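Local coordinates for amidohydrolase (Thermotoga maritima, PDB 3OOQ), which probably acts as a hydrolase of the amidohydrolase family, possibly with allantoinase activity, at residues F[55-63]-F[333-344]; F[356-364]-F[375-383]. One frame throughout, in Å; residues are numbered along the deposited sequence.

Interaction 1. Residues F[55-63]-F[333-344]; sequences LFPGFVDAH and LKILTVNPAKIL
Val60 and Leu336 join the backbones of 55-63 and 333-344 by one hydrogen bond, Val60 N to Leu336 O at 2.8 Å, its N-H pointing at the acceptor at 163° and the donor lying almost in line with the C=O bond. The CA-H of Phe59 adds a weaker contact to the same oxygen. Val60 is the most extensively covered residue: its CG1, set anti to the backbone N (chi1 -178°), lies 3.9 Å from Leu344 CD1 and also meets CB of Pro340. The Pro340 ring reaches back to the strand, with CG 3.3 Å from Val60 O, and its CB packs against the methyl of Ala62. On the other side of the hydrogen bond, Leu336 CD1 sits over one face of the Phe59 ring, displaced toward the rim, whereas Thr337 CG2 comes to the ring edge, 3.6 Å from Phe59 CD1. That methyl also lies 3.8 Å from Pro57 CG. Thr337 OG1, at chi1 51°, turns instead to Leu333 O at 2.6 Å, a carbonyl that takes Leu336 N from the opposite face. Replacing Thr337 by an alanine would probably open a gap between Pro57 and the Phe59 edge and cost Leu333 O its hydroxyl donor. Further out, Leu333 CD2 meets Phe56 CE2 at 3.7 Å. The pieces are strand 54-64, the type I turn 334-337 and the helix 338-343 that starts after Thr337; together they form a buried strand-helix interface within the TIM-barrel-type amidohydrolase domain.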
# COMPACT_ATOMS: atom_id res chain seq x y z
N LEU F 55 -47.44 32.30 18.90
CA LEU F 55 -47.21 32.31 17.47
C LEU F 55 -45.88 32.98 17.18
O LEU F 55 -45.68 34.15 17.50
CB LEU F 55 -48.35 33.02 16.74
CG LEU F 55 -48.41 32.91 15.22
CD1 LEU F 55 -48.60 31.47 14.76
CD2 LEU F 55 -49.54 33.77 14.67
N PHE F 56 -44.97 32.22 16.56
CA PHE F 56 -43.62 32.69 16.29
C PHE F 56 -43.38 32.67 14.79
O PHE F 56 -44.08 31.95 14.08
CB PHE F 56 -42.60 31.79 17.01
CG PHE F 56 -42.35 32.20 18.44
CD1 PHE F 56 -43.31 31.98 19.42
CD2 PHE F 56 -41.16 32.83 18.79
CE1 PHE F 56 -43.09 32.37 20.73
CE2 PHE F 56 -40.92 33.22 20.11
CZ PHE F 56 -41.89 32.99 21.08
N PRO F 57 -42.41 33.47 14.31
CA PRO F 57 -41.96 33.23 12.95
C PRO F 57 -41.21 31.89 12.93
O PRO F 57 -40.76 31.42 13.99
CB PRO F 57 -40.97 34.37 12.69
CG PRO F 57 -40.47 34.76 14.00
CD PRO F 57 -41.53 34.41 15.02
N GLY F 58 -41.09 31.27 11.76
CA GLY F 58 -40.22 30.09 11.63
C GLY F 58 -38.78 30.49 11.92
O GLY F 58 -38.35 31.59 11.54
N PHE F 59 -38.03 29.61 12.58
CA PHE F 59 -36.59 29.86 12.81
C PHE F 59 -35.79 29.64 11.54
O PHE F 59 -36.19 28.89 10.65
CB PHE F 59 -36.03 29.01 13.95
CG PHE F 59 -36.71 29.26 15.27
CD1 PHE F 59 -36.81 30.55 15.77
CD2 PHE F 59 -37.22 28.20 16.02
CE1 PHE F 59 -37.43 30.80 17.00
CE2 PHE F 59 -37.84 28.43 17.25
CZ PHE F 59 -37.94 29.73 17.74
N VAL F 60 -34.66 30.34 11.48
CA VAL F 60 -33.86 30.42 10.27
C VAL F 60 -32.44 30.07 10.66
O VAL F 60 -31.81 30.79 11.44
CB VAL F 60 -33.93 31.84 9.65
CG1 VAL F 60 -33.13 31.92 8.37
CG2 VAL F 60 -35.39 32.29 9.42
N ASP F 61 -31.93 28.96 10.16
CA ASP F 61 -30.56 28.59 10.44
C ASP F 61 -29.66 29.01 9.30
O ASP F 61 -29.76 28.49 8.19
CB ASP F 61 -30.41 27.09 10.69
CG ASP F 61 -29.12 26.76 11.41
OD1 ASP F 61 -28.05 27.23 10.98
OD2 ASP F 61 -29.17 26.04 12.43
N ALA F 62 -28.77 29.95 9.58
CA ALA F 62 -27.93 30.52 8.53
C ALA F 62 -26.80 29.59 8.00
O ALA F 62 -26.13 29.95 7.05
CB ALA F 62 -27.36 31.84 8.99
N HIS F 63 -26.61 28.41 8.58
CA HIS F 63 -25.52 27.51 8.14
C HIS F 63 -25.84 26.08 8.53
O HIS F 63 -25.77 25.72 9.70
CB HIS F 63 -24.18 27.95 8.75
CG HIS F 63 -22.99 27.21 8.21
ND1 HIS F 63 -22.75 25.88 8.48
CD2 HIS F 63 -21.98 27.62 7.40
CE1 HIS F 63 -21.64 25.51 7.88
NE2 HIS F 63 -21.15 26.54 7.22
N LEU F 333 -33.80 35.17 20.56
CA LEU F 333 -34.84 35.00 19.54
C LEU F 333 -34.44 35.63 18.21
O LEU F 333 -34.60 35.00 17.16
CB LEU F 333 -36.19 35.54 20.04
CG LEU F 333 -36.81 34.69 21.14
CD1 LEU F 333 -38.01 35.44 21.82
CD2 LEU F 333 -37.25 33.37 20.53
N LYS F 334 -33.89 36.85 18.27
CA LYS F 334 -33.44 37.57 17.07
C LYS F 334 -32.34 36.81 16.31
O LYS F 334 -32.34 36.76 15.08
CB LYS F 334 -32.92 38.98 17.41
CG LYS F 334 -33.94 39.94 17.96
CD LYS F 334 -33.35 41.34 18.13
CE LYS F 334 -34.41 42.30 18.73
NZ LYS F 334 -34.05 43.75 18.57
N ILE F 335 -31.39 36.22 17.04
CA ILE F 335 -30.30 35.49 16.38
C ILE F 335 -30.75 34.16 15.76
O ILE F 335 -29.98 33.47 15.06
CB ILE F 335 -29.06 35.31 17.28
CG1 ILE F 335 -29.33 34.32 18.42
CG2 ILE F 335 -28.58 36.64 17.80
CD1 ILE F 335 -28.08 34.02 19.28
N LEU F 336 -32.00 33.80 16.03
CA LEU F 336 -32.63 32.64 15.42
C LEU F 336 -33.56 32.99 14.26
O LEU F 336 -34.02 32.09 13.53
CB LEU F 336 -33.40 31.84 16.46
CG LEU F 336 -32.57 31.12 17.53
CD1 LEU F 336 -33.53 30.50 18.57
CD2 LEU F 336 -31.64 30.05 16.91
N THR F 337 -33.82 34.29 14.09
CA THR F 337 -34.86 34.78 13.17
C THR F 337 -34.40 35.91 12.24
O THR F 337 -33.88 35.65 11.14
CB THR F 337 -36.15 35.16 13.96
OG1 THR F 337 -35.78 36.03 15.04
CG2 THR F 337 -36.83 33.90 14.55
N VAL F 338 -34.57 37.17 12.66
CA VAL F 338 -34.29 38.33 11.82
C VAL F 338 -32.79 38.51 11.49
O VAL F 338 -32.45 38.86 10.36
CB VAL F 338 -34.90 39.65 12.44
CG1 VAL F 338 -34.33 39.96 13.83
CG2 VAL F 338 -34.70 40.87 11.50
N ASN F 339 -31.91 38.28 12.45
CA ASN F 339 -30.45 38.35 12.20
C ASN F 339 -29.96 37.36 11.11
O ASN F 339 -29.36 37.80 10.13
CB ASN F 339 -29.65 38.17 13.49
CG ASN F 339 -29.74 39.36 14.43
OD1 ASN F 339 -30.63 40.19 14.31
ND2 ASN F 339 -28.80 39.44 15.38
N PRO F 340 -30.22 36.04 11.27
CA PRO F 340 -29.89 35.13 10.16
C PRO F 340 -30.55 35.56 8.85
O PRO F 340 -29.87 35.61 7.83
CB PRO F 340 -30.42 33.76 10.61
CG PRO F 340 -31.26 34.02 11.83
CD PRO F 340 -30.74 35.29 12.43
N ALA F 341 -31.84 35.92 8.89
CA ALA F 341 -32.49 36.48 7.69
C ALA F 341 -31.66 37.60 7.04
O ALA F 341 -31.47 37.65 5.82
CB ALA F 341 -33.90 36.99 8.03
N LYS F 342 -31.18 38.50 7.88
CA LYS F 342 -30.47 39.69 7.42
C LYS F 342 -29.10 39.28 6.83
O LYS F 342 -28.72 39.73 5.75
CB LYS F 342 -30.36 40.71 8.58
CG LYS F 342 -29.40 41.88 8.40
CD LYS F 342 -30.11 43.10 7.85
CE LYS F 342 -29.16 44.28 7.62
NZ LYS F 342 -29.14 45.15 8.84
N ILE F 343 -28.38 38.40 7.53
CA ILE F 343 -27.10 37.85 7.04
C ILE F 343 -27.26 37.17 5.68
O ILE F 343 -26.37 37.25 4.82
CB ILE F 343 -26.45 36.92 8.09
CG1 ILE F 343 -26.02 37.76 9.31
CG2 ILE F 343 -25.25 36.16 7.48
CD1 ILE F 343 -25.70 36.97 10.57
N LEU F 344 -28.43 36.57 5.45
CA LEU F 344 -28.74 35.92 4.19
C LEU F 344 -29.27 36.84 3.09
O LEU F 344 -29.51 36.39 1.97
CB LEU F 344 -29.72 34.75 4.44
CG LEU F 344 -29.24 33.62 5.36
CD1 LEU F 344 -30.36 32.60 5.72
CD2 LEU F 344 -28.05 32.91 4.76

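Interaction 2. Residues F[356-364]-F[375-383]; sequences GKDADLVVW and VERVYIDGV
Val375 CG2 rests over the six-membered ring of Trp364, 3.6 Å from its centroid and 9° off the normal, a CH-pi contact. The other methyl of Val375, CG1, meets Val362 CG1 at 3.8 Å, and Val378 extends this apolar face beside Val362. On the opposite face of the sheet, Val363 lies alongside the start of the Arg377 side chain, both pointing the same way. From there Arg377 runs extended and directs NH1 to Tyr379 OH at 2.8 Å, with the hydroxyl at the edge of the guanidinium and in its plane.

The backbone sets this register. Leu361 and Tyr379 form a hydrogen-bonded pair, the bond from Tyr379 N to Leu361 O being nearly straight at 175°. Val363 O then receives Glu376 N at 2.7 Å and, weakly, Arg377 N, which shifts the pairing by one residue before Trp364. At the other end, Asp360 OD1 accepts Asp381 N at 2.7 Å, and Ala359 O accepts Gly382 N at 3.0 Å, tying the 380-383 turn to the incoming chain. Asp358, Asp360 and Asp381 bring their carboxylates together around Lys133, whose salt bridges to all three probably offset their mutual repulsion; Asp381 also pairs with Arg135, while Glu376 reaches Lys53. Antiparallel strands 361-364 and 375-380, with axes at 162°, thus make a beta hairpin interrupted by a classic beta bulge and followed by a type I' turn.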
# COMPACT_ATOMS: atom_id res chain seq x y z
N GLY F 356 -46.26 41.86 4.96
CA GLY F 356 -45.45 41.79 3.77
C GLY F 356 -44.47 40.64 3.76
O GLY F 356 -44.00 40.25 2.70
N LYS F 357 -44.13 40.09 4.94
CA LYS F 357 -43.19 38.94 5.00
C LYS F 357 -43.91 37.64 4.62
O LYS F 357 -45.14 37.56 4.70
CB LYS F 357 -42.57 38.79 6.40
CG LYS F 357 -41.68 39.94 6.97
CD LYS F 357 -41.41 41.09 6.01
CE LYS F 357 -40.23 41.91 6.48
NZ LYS F 357 -40.51 43.39 6.40
N ASP F 358 -43.14 36.64 4.22
CA ASP F 358 -43.65 35.28 4.02
C ASP F 358 -44.32 34.74 5.30
O ASP F 358 -43.80 34.92 6.40
CB ASP F 358 -42.51 34.33 3.61
CG ASP F 358 -41.90 34.65 2.23
OD1 ASP F 358 -42.37 35.59 1.55
OD2 ASP F 358 -40.95 33.94 1.82
N ALA F 359 -45.45 34.05 5.14
CA ALA F 359 -46.21 33.53 6.28
C ALA F 359 -45.64 32.18 6.73
O ALA F 359 -46.26 31.12 6.58
CB ALA F 359 -47.67 33.43 5.95
N ASP F 360 -44.42 32.26 7.25
CA ASP F 360 -43.76 31.10 7.83
C ASP F 360 -43.94 31.27 9.32
O ASP F 360 -43.30 32.12 9.94
CB ASP F 360 -42.28 31.08 7.44
CG ASP F 360 -42.07 31.06 5.93
OD1 ASP F 360 -43.06 30.88 5.17
OD2 ASP F 360 -40.90 31.22 5.51
N LEU F 361 -44.88 30.49 9.86
CA LEU F 361 -45.38 30.70 11.22
C LEU F 361 -45.43 29.39 11.99
O LEU F 361 -45.77 28.34 11.45
CB LEU F 361 -46.78 31.35 11.18
CG LEU F 361 -46.86 32.73 10.50
CD1 LEU F 361 -48.30 33.16 10.22
CD2 LEU F 361 -46.12 33.79 11.30
N VAL F 362 -45.09 29.46 13.27
CA VAL F 362 -45.11 28.26 14.09
C VAL F 362 -45.98 28.50 15.31
O VAL F 362 -45.79 29.49 16.02
CB VAL F 362 -43.68 27.87 14.56
CG1 VAL F 362 -43.71 26.58 15.38
CG2 VAL F 362 -42.74 27.72 13.35
N VAL F 363 -46.94 27.60 15.52
CA VAL F 363 -47.78 27.59 16.72
C VAL F 363 -47.12 26.72 17.77
O VAL F 363 -46.99 25.52 17.59
CB VAL F 363 -49.24 27.06 16.44
CG1 VAL F 363 -50.07 27.07 17.72
CG2 VAL F 363 -49.94 27.87 15.33
N TRP F 364 -46.70 27.36 18.85
CA TRP F 364 -46.10 26.69 19.99
C TRP F 364 -47.12 26.62 21.12
O TRP F 364 -47.95 27.54 21.30
CB TRP F 364 -44.90 27.48 20.49
CG TRP F 364 -43.67 27.37 19.67
CD1 TRP F 364 -43.36 28.13 18.57
CD2 TRP F 364 -42.57 26.47 19.85
NE1 TRP F 364 -42.14 27.75 18.06
CE2 TRP F 364 -41.63 26.73 18.83
CE3 TRP F 364 -42.30 25.45 20.78
CZ2 TRP F 364 -40.43 26.03 18.70
CZ3 TRP F 364 -41.08 24.74 20.66
CH2 TRP F 364 -40.17 25.04 19.63
N VAL F 375 -44.21 22.16 19.50
CA VAL F 375 -44.75 22.70 18.26
C VAL F 375 -46.07 22.00 17.92
O VAL F 375 -46.11 20.80 17.75
CB VAL F 375 -43.75 22.53 17.10
CG1 VAL F 375 -44.42 22.86 15.76
CG2 VAL F 375 -42.53 23.39 17.33
N GLU F 376 -47.14 22.79 17.81
CA GLU F 376 -48.43 22.23 17.44
C GLU F 376 -48.67 22.24 15.94
O GLU F 376 -49.28 21.32 15.41
CB GLU F 376 -49.56 22.93 18.20
CG GLU F 376 -49.38 22.77 19.72
CD GLU F 376 -50.56 23.25 20.54
OE1 GLU F 376 -51.49 23.84 19.94
OE2 GLU F 376 -50.54 23.04 21.78
N ARG F 377 -48.20 23.28 15.26
CA ARG F 377 -48.42 23.44 13.82
C ARG F 377 -47.35 24.31 13.22
O ARG F 377 -46.82 25.18 13.90
CB ARG F 377 -49.75 24.13 13.53
CG ARG F 377 -50.98 23.29 13.76
CD ARG F 377 -52.17 24.00 13.18
NE ARG F 377 -53.45 23.45 13.64
CZ ARG F 377 -54.63 23.92 13.26
NH1 ARG F 377 -54.70 24.95 12.43
NH2 ARG F 377 -55.74 23.36 13.72
N VAL F 378 -47.07 24.09 11.94
CA VAL F 378 -46.12 24.93 11.19
C VAL F 378 -46.72 25.23 9.83
O VAL F 378 -47.22 24.32 9.15
CB VAL F 378 -44.74 24.25 10.98
CG1 VAL F 378 -43.75 25.20 10.24
CG2 VAL F 378 -44.14 23.81 12.32
N TYR F 379 -46.69 26.51 9.46
CA TYR F 379 -47.09 26.96 8.15
C TYR F 379 -45.85 27.52 7.49
O TYR F 379 -45.01 28.11 8.17
CB TYR F 379 -48.15 28.07 8.25
CG TYR F 379 -49.46 27.62 8.90
CD1 TYR F 379 -49.58 27.53 10.29
CD2 TYR F 379 -50.57 27.31 8.12
CE1 TYR F 379 -50.77 27.13 10.89
CE2 TYR F 379 -51.78 26.91 8.71
CZ TYR F 379 -51.87 26.83 10.09
OH TYR F 379 -53.04 26.45 10.69
N ILE F 380 -45.74 27.31 6.19
CA ILE F 380 -44.67 27.89 5.37
C ILE F 380 -45.38 28.45 4.14
O ILE F 380 -46.17 27.74 3.51
CB ILE F 380 -43.61 26.83 4.96
CG1 ILE F 380 -42.80 26.41 6.19
CG2 ILE F 380 -42.70 27.37 3.85
CD1 ILE F 380 -41.71 25.36 5.94
N ASP F 381 -45.14 29.72 3.81
CA ASP F 381 -45.93 30.39 2.76
C ASP F 381 -47.44 30.21 2.97
O ASP F 381 -48.21 30.02 2.02
CB ASP F 381 -45.53 29.88 1.36
CG ASP F 381 -44.07 30.07 1.07
OD1 ASP F 381 -43.47 31.09 1.51
OD2 ASP F 381 -43.50 29.22 0.37
N GLY F 382 -47.85 30.26 4.24
CA GLY F 382 -49.26 30.21 4.61
C GLY F 382 -49.92 28.85 4.42
O GLY F 382 -51.14 28.75 4.48
N VAL F 383 -49.10 27.82 4.20
CA VAL F 383 -49.57 26.46 3.99
C VAL F 383 -49.09 25.60 5.15
O VAL F 383 -47.89 25.61 5.50
CB VAL F 383 -49.06 25.88 2.63
CG1 VAL F 383 -49.46 24.41 2.46
CG2 VAL F 383 -49.58 26.71 1.45

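How the interactions relate
Interactions 1 and 2 follow one another along the chain: helix 338-343 of the first leads on to strand 361-364 of the second. Their centres lie 13 Å apart, and they meet through one sheet in which strand 54-64 is the antiparallel neighbour of strand 361-364. Two probable backbone hydrogen bonds join them, Phe56 O with Val362 N at 2.8 Å and Gly58 N with Asp360 O at 3.0 Å, and the rings of Phe59 and Trp364 pack together beside them. Strand 54-64 therefore serves both contacts, with Phe56 and Phe59 taking part in each, and joins interaction 1, near the chain centre, to the more peripheral interaction 2.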